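Local structure of probable TonB-dependent receptor (Pseudomonas aeruginosa, 4K3F) at residues 4-14 against 50-58; 73-83 against 196-207. The protein probably binds methionine in the periplasm as the lipid-anchored, substrate-binding component of a transport system, and holds selenomethionine in the crystal. All coordinates share one frame; numbering follows the deposited sequence.

Contact 1: residues 4-14 against 50-58; sequences SLTVAATPVPH and KRLDANFFQ. With MSE (selenomethionine), chain B.
Neighbouring parallel strands of a mixed sheet, two beta-alpha-beta crossovers apart in the chain with strand 30-36 between them in sequence, join Val7 and Ala8 to Ala54 and Asn55, in a lobe of the periplasmic binding protein fold. Strand 4-9 and strand 54-56 run at 36° to each other, closest axes 4.3 Å apart. Two well-formed backbone bonds define the register: Ala8 N gives to Ala54 O at 2.9 Å, and Phe56 N to Ala8 O at 2.8 Å.

Before the bridges, Thr6 and Asp53 lock together side chain to backbone, each in turn. Thr6 N reaches Asp53 OD2 at 2.9 Å, meeting it on the anti side and well out of the carboxylate plane. Asp53 N in return gives to Thr6 OG1 at 2.9 Å; chi1 of 53° sets this hydroxyl between the threonine's own N and carbonyl carbon, where the incoming N-H finds it. A water bonded to Ser4 OG, itself hydrogen-bonded to Lys33, also donates to Asp53 OD2.

At the pocket end, His14, its NE2 bonded to Asn198 OD1, turns its edge onto Phe56, CD2 standing over the centre of the phenyl face in a T-shaped pair (centroids 4.7 Å apart, planes at 69°). Phe57 CA lies over a face of the imidazole, a CH-pi contact of 3.9 Å to the ring centroid. Another water links Thr10 OG1, Phe57 O and the ligand amino nitrogen.

Strand 30-36 flanks strand 3-9 on its other edge; helix 210-218 covers Leu5, Val7 and Ala54, while Ala8 and Leu52 pack on Phe37 and Asn55 faces helix 42-48.

Contact 2: residues 73-83 against 196-207; sequences DLVAVTGVHIE and YVNILVARPDNK. With MSE (selenomethionine), chain B.
His81 and Asn198 meet beside the bound selenomethionine, Asn198 CB lying 3.6 Å above the imidazole plane and offset toward its rim. With chi1 at 70°, His81 CG sits between its backbone N and carbonyl carbon, and from there NE2 donates to Glu83 OE2 at 2.8 Å, nearly in the ring plane and on the anti lone pair. This bond steadies the carboxylate, whose OE1 accepts from the ligand N at 2.6 Å. The Asn198 amide grips the same amino acid twice: OD1 accepts from the ligand N at 2.9 Å and ND2 donates to the ligand O at 2.8 Å.

His81 and Asn198 belong to an antiparallel pair, strand 75-82 against strand 198-202, and Glu83 follows directly after the former; its clearest hydrogen-bonded pair is Val75 with Ala202. Val77 CG1 packs alongside Leu200 CD2 at 3.8 Å, the two side chains running in one direction. Val197 CG1 lies 3.7 Å from Gly79 CA.

Farther along, Lys207 reaches back almost fully extended, with CG opposite the backbone N (chi1 166°), its methylenes running past Val75 CG2 until NZ meets Ala76 O head-on at 2.7 Å. Arg203 holds Asp205 side-on through NE and NH2, and Arg203 N donates to Asn206 OD1.

Along the chain contact 1 closes before contact 2 opens, yet their centres lie only 10 Å apart, on the same side of the molecule's centre. Both belong to one mixed sheet, in which strand 54-59 is the neighbour of strand 198-202; the probable bond from Asn55 N to Val201 O, 2.8 Å, joins them. Contact 1 joins two of the sheet's three parallel strands and contact 2 two antiparallel ones. They meet again at the ligand, where His14 NE2 lies 2.8 Å from Asn198 OD1, and the His14 and Phe56 rings both meet His81. One lobe thus brings sequence-distant residues to selenomethionine, with Arg115 and Asn171 also hydrogen-bonding it.

Contact 1: residues 4-14 against 50-58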
loop_
_atom_site.group_PDB
_atom_site.type_symbol
_atom_site.label_atom_id
_atom_site.label_comp_id
_atom_site.label_asym_id
_atom_site.label_seq_id
_atom_site.Cartn_x
_atom_site.Cartn_y
_atom_site.Cartn_z
ATOM N N SER A 4 3.225 -9.673 25.150
ATOM C CA SER A 4 3.547 -10.091 23.788
ATOM C C SER A 4 2.620 -9.451 22.766
ATOM O O SER A 4 1.404 -9.438 22.958
ATOM C CB SER A 4 3.374 -11.605 23.675
ATOM O OG SER A 4 3.674 -12.061 22.371
ATOM N N LEU A 5 3.168 -9.026 21.633
ATOM C CA LEU A 5 2.339 -8.438 20.551
ATOM C C LEU A 5 2.944 -8.847 19.239
ATOM O O LEU A 5 4.031 -8.431 18.905
ATOM C CB LEU A 5 2.236 -6.911 20.680
ATOM C CG LEU A 5 1.385 -6.194 19.656
ATOM C CD1 LEU A 5 -0.052 -6.667 19.746
ATOM C CD2 LEU A 5 1.477 -4.693 19.920
ATOM N N THR A 6 2.262 -9.713 18.498
ATOM C CA THR A 6 2.833 -10.227 17.265
ATOM C C THR A 6 2.175 -9.515 16.067
ATOM O O THR A 6 0.968 -9.400 16.019
ATOM C CB THR A 6 2.631 -11.756 17.153
ATOM O OG1 THR A 6 1.249 -12.064 17.324
ATOM C CG2 THR A 6 3.464 -12.476 18.206
ATOM N N VAL A 7 2.987 -9.047 15.114
ATOM C CA VAL A 7 2.525 -8.190 13.999
ATOM C C VAL A 7 3.111 -8.666 12.672
ATOM O O VAL A 7 4.346 -8.757 12.525
ATOM C CB VAL A 7 2.910 -6.708 14.209
ATOM C CG1 VAL A 7 2.290 -5.841 13.145
ATOM C CG2 VAL A 7 2.427 -6.225 15.556
ATOM N N ALA A 8 2.226 -9.012 11.734
ATOM C CA ALA A 8 2.670 -9.332 10.371
ATOM C C ALA A 8 2.832 -8.050 9.561
ATOM O O ALA A 8 1.977 -7.158 9.617
ATOM C CB ALA A 8 1.628 -10.191 9.694
ATOM N N ALA A 9 3.877 -7.977 8.748
ATOM C CA ALA A 9 4.155 -6.768 7.974
ATOM C C ALA A 9 4.871 -7.068 6.684
ATOM O O ALA A 9 5.639 -8.029 6.633
ATOM C CB ALA A 9 5.018 -5.837 8.781
ATOM N N THR A 10 4.641 -6.251 5.662
ATOM C CA THR A 10 5.458 -6.314 4.442
ATOM C C THR A 10 6.825 -5.680 4.784
ATOM O O THR A 10 6.997 -4.921 5.754
ATOM C CB THR A 10 4.794 -5.597 3.228
ATOM O OG1 THR A 10 4.151 -4.395 3.701
ATOM C CG2 THR A 10 3.719 -6.500 2.620
ATOM N N PRO A 11 7.860 -6.053 4.039
ATOM C CA PRO A 11 9.200 -5.720 4.543
ATOM C C PRO A 11 9.544 -4.235 4.524
ATOM O O PRO A 11 10.187 -3.757 5.451
ATOM C CB PRO A 11 10.124 -6.459 3.562
ATOM C CG PRO A 11 9.304 -7.569 3.052
ATOM C CD PRO A 11 7.931 -6.998 2.916
ATOM N N VAL A 12 9.086 -3.511 3.500
ATOM C CA VAL A 12 9.474 -2.111 3.321
ATOM C C VAL A 12 8.261 -1.328 2.842
ATOM O O VAL A 12 7.694 -1.667 1.816
ATOM C CB VAL A 12 10.632 -1.923 2.286
ATOM C CG1 VAL A 12 11.022 -0.459 2.157
ATOM C CG2 VAL A 12 11.858 -2.747 2.634
ATOM N N PRO A 13 7.869 -0.271 3.560
ATOM C CA PRO A 13 8.448 0.298 4.770
ATOM C C PRO A 13 8.023 -0.337 6.077
ATOM O O PRO A 13 8.617 -0.030 7.112
ATOM C CB PRO A 13 7.942 1.748 4.726
ATOM C CG PRO A 13 6.592 1.621 4.133
ATOM C CD PRO A 13 6.799 0.608 3.021
ATOM N N HIS A 14 7.006 -1.213 6.048
ATOM C CA HIS A 14 6.284 -1.546 7.270
ATOM C C HIS A 14 7.129 -2.212 8.340
ATOM O O HIS A 14 7.125 -1.795 9.488
ATOM C CB HIS A 14 5.041 -2.388 6.941
ATOM C CG HIS A 14 4.195 -1.772 5.880
ATOM N ND1 HIS A 14 4.596 -1.684 4.562
ATOM C CD2 HIS A 14 3.006 -1.141 5.955
ATOM C CE1 HIS A 14 3.670 -1.044 3.870
ATOM N NE2 HIS A 14 2.690 -0.706 4.691
ATOM N N LYS A 50 -6.170 -16.259 14.051
ATOM C CA LYS A 50 -5.730 -16.151 15.434
ATOM C C LYS A 50 -4.292 -16.721 15.603
ATOM O O LYS A 50 -3.974 -17.355 16.624
ATOM C CB LYS A 50 -6.794 -16.791 16.395
ATOM C CG LYS A 50 -8.265 -16.477 16.001
ATOM C CD LYS A 50 -9.291 -17.100 16.940
ATOM C CE LYS A 50 -10.748 -16.744 16.611
ATOM N NZ LYS A 50 -10.975 -15.255 16.485
ATOM N N ARG A 51 -3.460 -16.511 14.602
ATOM C CA ARG A 51 -2.087 -16.941 14.646
ATOM C C ARG A 51 -1.204 -15.799 15.088
ATOM O O ARG A 51 -0.151 -16.020 15.712
ATOM C CB ARG A 51 -1.621 -17.490 13.311
ATOM C CG ARG A 51 -2.429 -18.701 12.892
ATOM C CD ARG A 51 -2.039 -19.301 11.553
ATOM N NE ARG A 51 -3.050 -20.282 11.117
ATOM C CZ ARG A 51 -3.101 -21.569 11.510
ATOM N NH1 ARG A 51 -2.198 -22.086 12.312
ATOM N NH2 ARG A 51 -4.092 -22.349 11.116
ATOM N N LEU A 52 -1.569 -14.580 14.673
ATOM C CA LEU A 52 -0.801 -13.374 15.019
ATOM C C LEU A 52 -1.837 -12.356 15.495
ATOM O O LEU A 52 -3.024 -12.455 15.132
ATOM C CB LEU A 52 -0.072 -12.828 13.796
ATOM C CG LEU A 52 0.921 -13.773 13.156
ATOM C CD1 LEU A 52 1.532 -13.159 11.904
ATOM C CD2 LEU A 52 2.001 -14.115 14.147
ATOM N N ASP A 53 -1.399 -11.390 16.291
ATOM C CA ASP A 53 -2.308 -10.443 16.902
ATOM C C ASP A 53 -2.804 -9.290 15.961
ATOM O O ASP A 53 -3.930 -8.832 16.084
ATOM C CB ASP A 53 -1.655 -9.775 18.075
ATOM C CG ASP A 53 -1.306 -10.735 19.236
ATOM O OD1 ASP A 53 -2.101 -11.639 19.584
ATOM O OD2 ASP A 53 -0.214 -10.546 19.795
ATOM N N ALA A 54 -1.971 -8.874 15.042
ATOM C CA ALA A 54 -2.206 -7.698 14.218
ATOM C C ALA A 54 -1.359 -7.736 12.955
ATOM O O ALA A 54 -0.501 -8.601 12.779
ATOM C CB ALA A 54 -1.847 -6.453 15.020
ATOM N N ASN A 55 -1.643 -6.832 12.039
ATOM C CA ASN A 55 -0.812 -6.663 10.864
ATOM C C ASN A 55 -0.686 -5.191 10.467
ATOM O O ASN A 55 -1.473 -4.328 10.884
ATOM C CB ASN A 55 -1.242 -7.571 9.682
ATOM C CG ASN A 55 -2.617 -7.233 9.122
ATOM O OD1 ASN A 55 -2.906 -6.087 8.759
ATOM N ND2 ASN A 55 -3.443 -8.225 8.998
ATOM N N PHE A 56 0.281 -4.948 9.598
ATOM C CA PHE A 56 0.604 -3.591 9.137
ATOM C C PHE A 56 1.146 -3.692 7.734
ATOM O O PHE A 56 2.310 -3.971 7.530
ATOM C CB PHE A 56 1.571 -2.922 10.116
ATOM C CG PHE A 56 1.979 -1.523 9.727
ATOM C CD1 PHE A 56 1.049 -0.605 9.266
ATOM C CD2 PHE A 56 3.283 -1.108 9.857
ATOM C CE1 PHE A 56 1.444 0.699 8.916
ATOM C CE2 PHE A 56 3.669 0.195 9.516
ATOM C CZ PHE A 56 2.755 1.094 9.062
ATOM N N PHE A 57 0.252 -3.460 6.769
ATOM C CA PHE A 57 0.577 -3.657 5.334
ATOM C C PHE A 57 -0.423 -3.075 4.360
ATOM O O PHE A 57 -0.093 -2.974 3.219
ATOM C CB PHE A 57 0.798 -5.127 4.941
ATOM C CG PHE A 57 -0.480 -5.891 4.678
ATOM C CD1 PHE A 57 -1.266 -6.323 5.710
ATOM C CD2 PHE A 57 -0.894 -6.130 3.377
ATOM C CE1 PHE A 57 -2.464 -7.041 5.462
ATOM C CE2 PHE A 57 -2.058 -6.828 3.131
ATOM C CZ PHE A 57 -2.838 -7.270 4.167
ATOM N N GLN A 58 -1.634 -2.745 4.780
ATOM C CA GLN A 58 -2.738 -2.447 3.813
ATOM C C GLN A 58 -3.362 -1.105 4.122
ATOM O O GLN A 58 -3.117 -0.524 5.199
ATOM C CB GLN A 58 -3.806 -3.543 3.871
ATOM C CG GLN A 58 -4.697 -3.440 5.117
ATOM C CD GLN A 58 -5.348 -4.763 5.432
ATOM O OE1 GLN A 58 -6.065 -5.344 4.610
ATOM N NE2 GLN A 58 -5.013 -5.303 6.574
HETATM N N MSE B 300 1.560 -0.444 0.971
HETATM C CA MSE B 300 0.552 -0.648 -0.109
HETATM C C MSE B 300 0.148 0.737 -0.601
HETATM O O MSE B 300 -0.069 1.637 0.218
HETATM O OXT MSE B 300 0.025 0.955 -1.811
HETATM C CB MSE B 300 -0.674 -1.430 0.389
HETATM C CG MSE B 300 -1.690 -1.672 -0.702
HETATM SE SE MSE B 300 -3.302 -2.512 0.041
HETATM C CE MSE B 300 -2.599 -4.204 0.502
HETATM O O HOH W 1 1.006 -12.417 21.221
HETATM O O HOH W 2 0.595 -14.303 18.504
HETATM O O HOH W 3 2.259 -3.124 1.844
#

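Contact 2: residues 73-83 against 196-207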
loop_
_atom_site.group_PDB
_atom_site.type_symbol
_atom_site.label_atom_id
_atom_site.label_comp_id
_atom_site.label_asym_id
_atom_site.label_seq_id
_atom_site.Cartn_x
_atom_site.Cartn_y
_atom_site.Cartn_z
ATOM N N ASP A 73 -13.652 -10.165 9.880
ATOM C CA ASP A 73 -14.059 -8.961 10.595
ATOM C C ASP A 73 -12.881 -8.288 11.252
ATOM O O ASP A 73 -12.958 -7.812 12.404
ATOM C CB ASP A 73 -15.231 -9.210 11.555
ATOM C CG ASP A 73 -14.843 -9.854 12.827
ATOM O OD1 ASP A 73 -13.853 -10.607 12.835
ATOM O OD2 ASP A 73 -15.554 -9.602 13.834
ATOM N N LEU A 74 -11.778 -8.195 10.507
ATOM C CA LEU A 74 -10.624 -7.461 10.958
ATOM C C LEU A 74 -10.938 -5.965 11.008
ATOM O O LEU A 74 -11.732 -5.467 10.218
ATOM C CB LEU A 74 -9.430 -7.728 10.038
ATOM C CG LEU A 74 -8.974 -9.172 9.970
ATOM C CD1 LEU A 74 -7.805 -9.275 8.996
ATOM C CD2 LEU A 74 -8.603 -9.737 11.313
ATOM N N VAL A 75 -10.299 -5.265 11.932
ATOM C CA VAL A 75 -10.642 -3.859 12.190
ATOM C C VAL A 75 -9.376 -3.002 12.194
ATOM O O VAL A 75 -8.292 -3.349 12.702
ATOM C CB VAL A 75 -11.416 -3.695 13.543
ATOM C CG1 VAL A 75 -12.788 -4.359 13.434
ATOM C CG2 VAL A 75 -10.678 -4.309 14.737
ATOM N N ALA A 76 -9.530 -1.803 11.674
ATOM C CA ALA A 76 -8.443 -0.860 11.674
ATOM C C ALA A 76 -8.220 -0.272 13.069
ATOM O O ALA A 76 -9.148 0.021 13.773
ATOM C CB ALA A 76 -8.776 0.269 10.700
ATOM N N VAL A 77 -6.975 -0.070 13.437
ATOM C CA VAL A 77 -6.589 0.489 14.743
ATOM C C VAL A 77 -6.158 1.951 14.611
ATOM O O VAL A 77 -6.678 2.834 15.348
ATOM C CB VAL A 77 -5.445 -0.325 15.387
ATOM C CG1 VAL A 77 -5.072 0.276 16.747
ATOM C CG2 VAL A 77 -5.857 -1.780 15.534
ATOM N N THR A 78 -5.245 2.215 13.679
ATOM C CA THR A 78 -4.762 3.569 13.440
ATOM C C THR A 78 -4.068 3.677 12.117
ATOM O O THR A 78 -3.636 2.669 11.552
ATOM C CB THR A 78 -3.820 4.042 14.561
ATOM O OG1 THR A 78 -3.738 5.478 14.529
ATOM C CG2 THR A 78 -2.417 3.464 14.444
ATOM N N GLY A 79 -4.008 4.902 11.600
ATOM C CA GLY A 79 -3.339 5.178 10.362
ATOM C C GLY A 79 -1.921 5.620 10.619
ATOM O O GLY A 79 -1.618 6.254 11.627
ATOM N N VAL A 80 -1.026 5.259 9.727
ATOM C CA VAL A 80 0.362 5.525 9.917
ATOM C C VAL A 80 0.980 6.380 8.828
ATOM O O VAL A 80 1.603 7.383 9.145
ATOM C CB VAL A 80 1.170 4.237 10.111
ATOM C CG1 VAL A 80 2.619 4.592 10.424
ATOM C CG2 VAL A 80 0.621 3.388 11.249
ATOM N N HIS A 81 0.859 5.964 7.564
ATOM C CA HIS A 81 1.534 6.623 6.471
ATOM C C HIS A 81 0.811 6.417 5.166
ATOM O O HIS A 81 -0.079 5.562 5.066
ATOM C CB HIS A 81 2.983 6.124 6.325
ATOM C CG HIS A 81 3.092 4.720 5.825
ATOM N ND1 HIS A 81 3.243 3.622 6.639
ATOM C CD2 HIS A 81 3.067 4.236 4.560
ATOM C CE1 HIS A 81 3.307 2.531 5.902
ATOM N NE2 HIS A 81 3.198 2.878 4.635
ATOM N N ILE A 82 1.197 7.215 4.183
ATOM C CA ILE A 82 0.657 7.078 2.824
ATOM C C ILE A 82 1.830 6.770 1.920
ATOM O O ILE A 82 2.951 7.267 2.152
ATOM C CB ILE A 82 -0.062 8.380 2.337
ATOM C CG1 ILE A 82 -1.124 8.821 3.346
ATOM C CG2 ILE A 82 -0.739 8.178 0.998
ATOM C CD1 ILE A 82 -0.783 10.141 3.999
ATOM N N GLU A 83 1.592 5.968 0.892
ATOM C CA GLU A 83 2.611 5.605 -0.117
ATOM C C GLU A 83 2.094 6.013 -1.475
ATOM O O GLU A 83 1.516 5.199 -2.175
ATOM C CB GLU A 83 2.826 4.082 -0.150
ATOM C CG GLU A 83 3.415 3.509 1.096
ATOM C CD GLU A 83 3.448 1.979 1.129
ATOM O OE1 GLU A 83 3.312 1.272 0.076
ATOM O OE2 GLU A 83 3.593 1.489 2.235
ATOM N N TYR A 196 -5.706 6.283 0.815
ATOM C CA TYR A 196 -4.849 5.104 0.949
ATOM C C TYR A 196 -3.840 5.118 2.104
ATOM O O TYR A 196 -2.780 4.468 2.048
ATOM C CB TYR A 196 -4.166 4.770 -0.377
ATOM C CG TYR A 196 -5.152 4.696 -1.513
ATOM C CD1 TYR A 196 -6.117 3.687 -1.577
ATOM C CD2 TYR A 196 -5.203 5.703 -2.479
ATOM C CE1 TYR A 196 -7.041 3.624 -2.587
ATOM C CE2 TYR A 196 -6.144 5.644 -3.493
ATOM C CZ TYR A 196 -7.062 4.623 -3.534
ATOM O OH TYR A 196 -7.979 4.597 -4.528
ATOM N N VAL A 197 -4.215 5.754 3.201
ATOM C CA VAL A 197 -3.394 5.648 4.390
ATOM C C VAL A 197 -3.271 4.187 4.796
ATOM O O VAL A 197 -4.247 3.439 4.787
ATOM C CB VAL A 197 -3.993 6.464 5.548
ATOM C CG1 VAL A 197 -3.226 6.256 6.829
ATOM C CG2 VAL A 197 -4.061 7.933 5.177
ATOM N N ASN A 198 -2.039 3.757 5.058
ATOM C CA ASN A 198 -1.776 2.403 5.564
ATOM C C ASN A 198 -2.055 2.326 7.063
ATOM O O ASN A 198 -1.688 3.226 7.814
ATOM C CB ASN A 198 -0.334 1.980 5.263
ATOM C CG ASN A 198 -0.141 1.565 3.789
ATOM O OD1 ASN A 198 0.548 0.597 3.503
ATOM N ND2 ASN A 198 -0.834 2.277 2.845
ATOM N N ILE A 199 -2.754 1.268 7.454
ATOM C CA ILE A 199 -3.290 1.146 8.777
ATOM C C ILE A 199 -2.741 -0.086 9.505
ATOM O O ILE A 199 -2.522 -1.149 8.925
ATOM C CB ILE A 199 -4.825 1.028 8.709
ATOM C CG1 ILE A 199 -5.261 0.048 7.597
ATOM C CG2 ILE A 199 -5.414 2.398 8.394
ATOM C CD1 ILE A 199 -6.713 -0.338 7.612
ATOM N N LEU A 200 -2.633 0.069 10.798
ATOM C CA LEU A 200 -2.432 -1.057 11.697
ATOM C C LEU A 200 -3.811 -1.720 11.834
ATOM O O LEU A 200 -4.784 -1.021 12.088
ATOM C CB LEU A 200 -1.968 -0.563 13.044
ATOM C CG LEU A 200 -1.901 -1.570 14.177
ATOM C CD1 LEU A 200 -0.828 -2.565 13.913
ATOM C CD2 LEU A 200 -1.615 -0.865 15.502
ATOM N N VAL A 201 -3.878 -3.051 11.739
ATOM C CA VAL A 201 -5.142 -3.797 11.692
ATOM C C VAL A 201 -5.063 -4.892 12.719
ATOM O O VAL A 201 -4.012 -5.548 12.896
ATOM C CB VAL A 201 -5.389 -4.379 10.252
ATOM C CG1 VAL A 201 -6.552 -5.370 10.235
ATOM C CG2 VAL A 201 -5.688 -3.211 9.337
ATOM N N ALA A 202 -6.165 -5.095 13.410
ATOM C CA ALA A 202 -6.222 -6.147 14.422
ATOM C C ALA A 202 -7.611 -6.709 14.469
ATOM O O ALA A 202 -8.270 -6.732 13.437
ATOM C CB ALA A 202 -5.730 -5.569 15.758
ATOM N N ARG A 203 -8.046 -7.208 15.615
ATOM C CA ARG A 203 -9.357 -7.840 15.740
ATOM C C ARG A 203 -10.203 -7.103 16.773
ATOM O O ARG A 203 -9.664 -6.410 17.618
ATOM C CB ARG A 203 -9.155 -9.268 16.223
ATOM C CG ARG A 203 -8.416 -10.141 15.206
ATOM C CD ARG A 203 -8.449 -11.636 15.537
ATOM N NE ARG A 203 -7.896 -11.846 16.863
ATOM C CZ ARG A 203 -6.634 -12.158 17.149
ATOM N NH1 ARG A 203 -5.772 -12.523 16.198
ATOM N NH2 ARG A 203 -6.263 -12.197 18.417
ATOM N N PRO A 204 -11.529 -7.316 16.757
ATOM C CA PRO A 204 -12.308 -6.754 17.869
ATOM C C PRO A 204 -11.783 -7.077 19.249
ATOM O O PRO A 204 -11.859 -6.233 20.141
ATOM C CB PRO A 204 -13.704 -7.319 17.633
ATOM C CG PRO A 204 -13.772 -7.430 16.118
ATOM C CD PRO A 204 -12.394 -7.907 15.721
ATOM N N ASP A 205 -11.222 -8.269 19.449
ATOM C CA ASP A 205 -10.773 -8.694 20.753
ATOM C C ASP A 205 -9.593 -7.914 21.303
ATOM O O ASP A 205 -9.456 -7.791 22.531
ATOM C CB ASP A 205 -10.512 -10.200 20.833
ATOM C CG ASP A 205 -9.397 -10.695 19.876
ATOM O OD1 ASP A 205 -8.167 -10.533 20.143
ATOM O OD2 ASP A 205 -9.811 -11.271 18.831
ATOM N N ASN A 206 -8.764 -7.386 20.410
ATOM C CA ASN A 206 -7.503 -6.739 20.830
ATOM C C ASN A 206 -7.250 -5.326 20.368
ATOM O O ASN A 206 -6.250 -4.722 20.741
ATOM C CB ASN A 206 -6.308 -7.648 20.547
ATOM C CG ASN A 206 -6.144 -7.935 19.061
ATOM O OD1 ASN A 206 -6.818 -7.326 18.218
ATOM N ND2 ASN A 206 -5.227 -8.815 18.737
ATOM N N LYS A 207 -8.141 -4.779 19.567
ATOM C CA LYS A 207 -7.971 -3.417 19.108
ATOM C C LYS A 207 -7.754 -2.447 20.278
ATOM O O LYS A 207 -6.977 -1.508 20.155
ATOM C CB LYS A 207 -9.207 -2.986 18.307
ATOM C CG LYS A 207 -9.321 -1.500 18.058
ATOM C CD LYS A 207 -10.259 -1.210 16.916
ATOM C CE LYS A 207 -10.521 0.300 16.744
ATOM N NZ LYS A 207 -11.260 0.542 15.453
HETATM N N MSE B 300 1.560 -0.444 0.971
HETATM C CA MSE B 300 0.552 -0.648 -0.109
HETATM C C MSE B 300 0.148 0.737 -0.601
HETATM O O MSE B 300 -0.069 1.637 0.218
HETATM O OXT MSE B 300 0.025 0.955 -1.811
HETATM C CB MSE B 300 -0.674 -1.430 0.389
HETATM C CG MSE B 300 -1.690 -1.672 -0.702
HETATM SE SE MSE B 300 -3.302 -2.512 0.041
HETATM C CE MSE B 300 -2.599 -4.204 0.502
HETATM O O HOH W 4 -0.708 4.321 0.115
#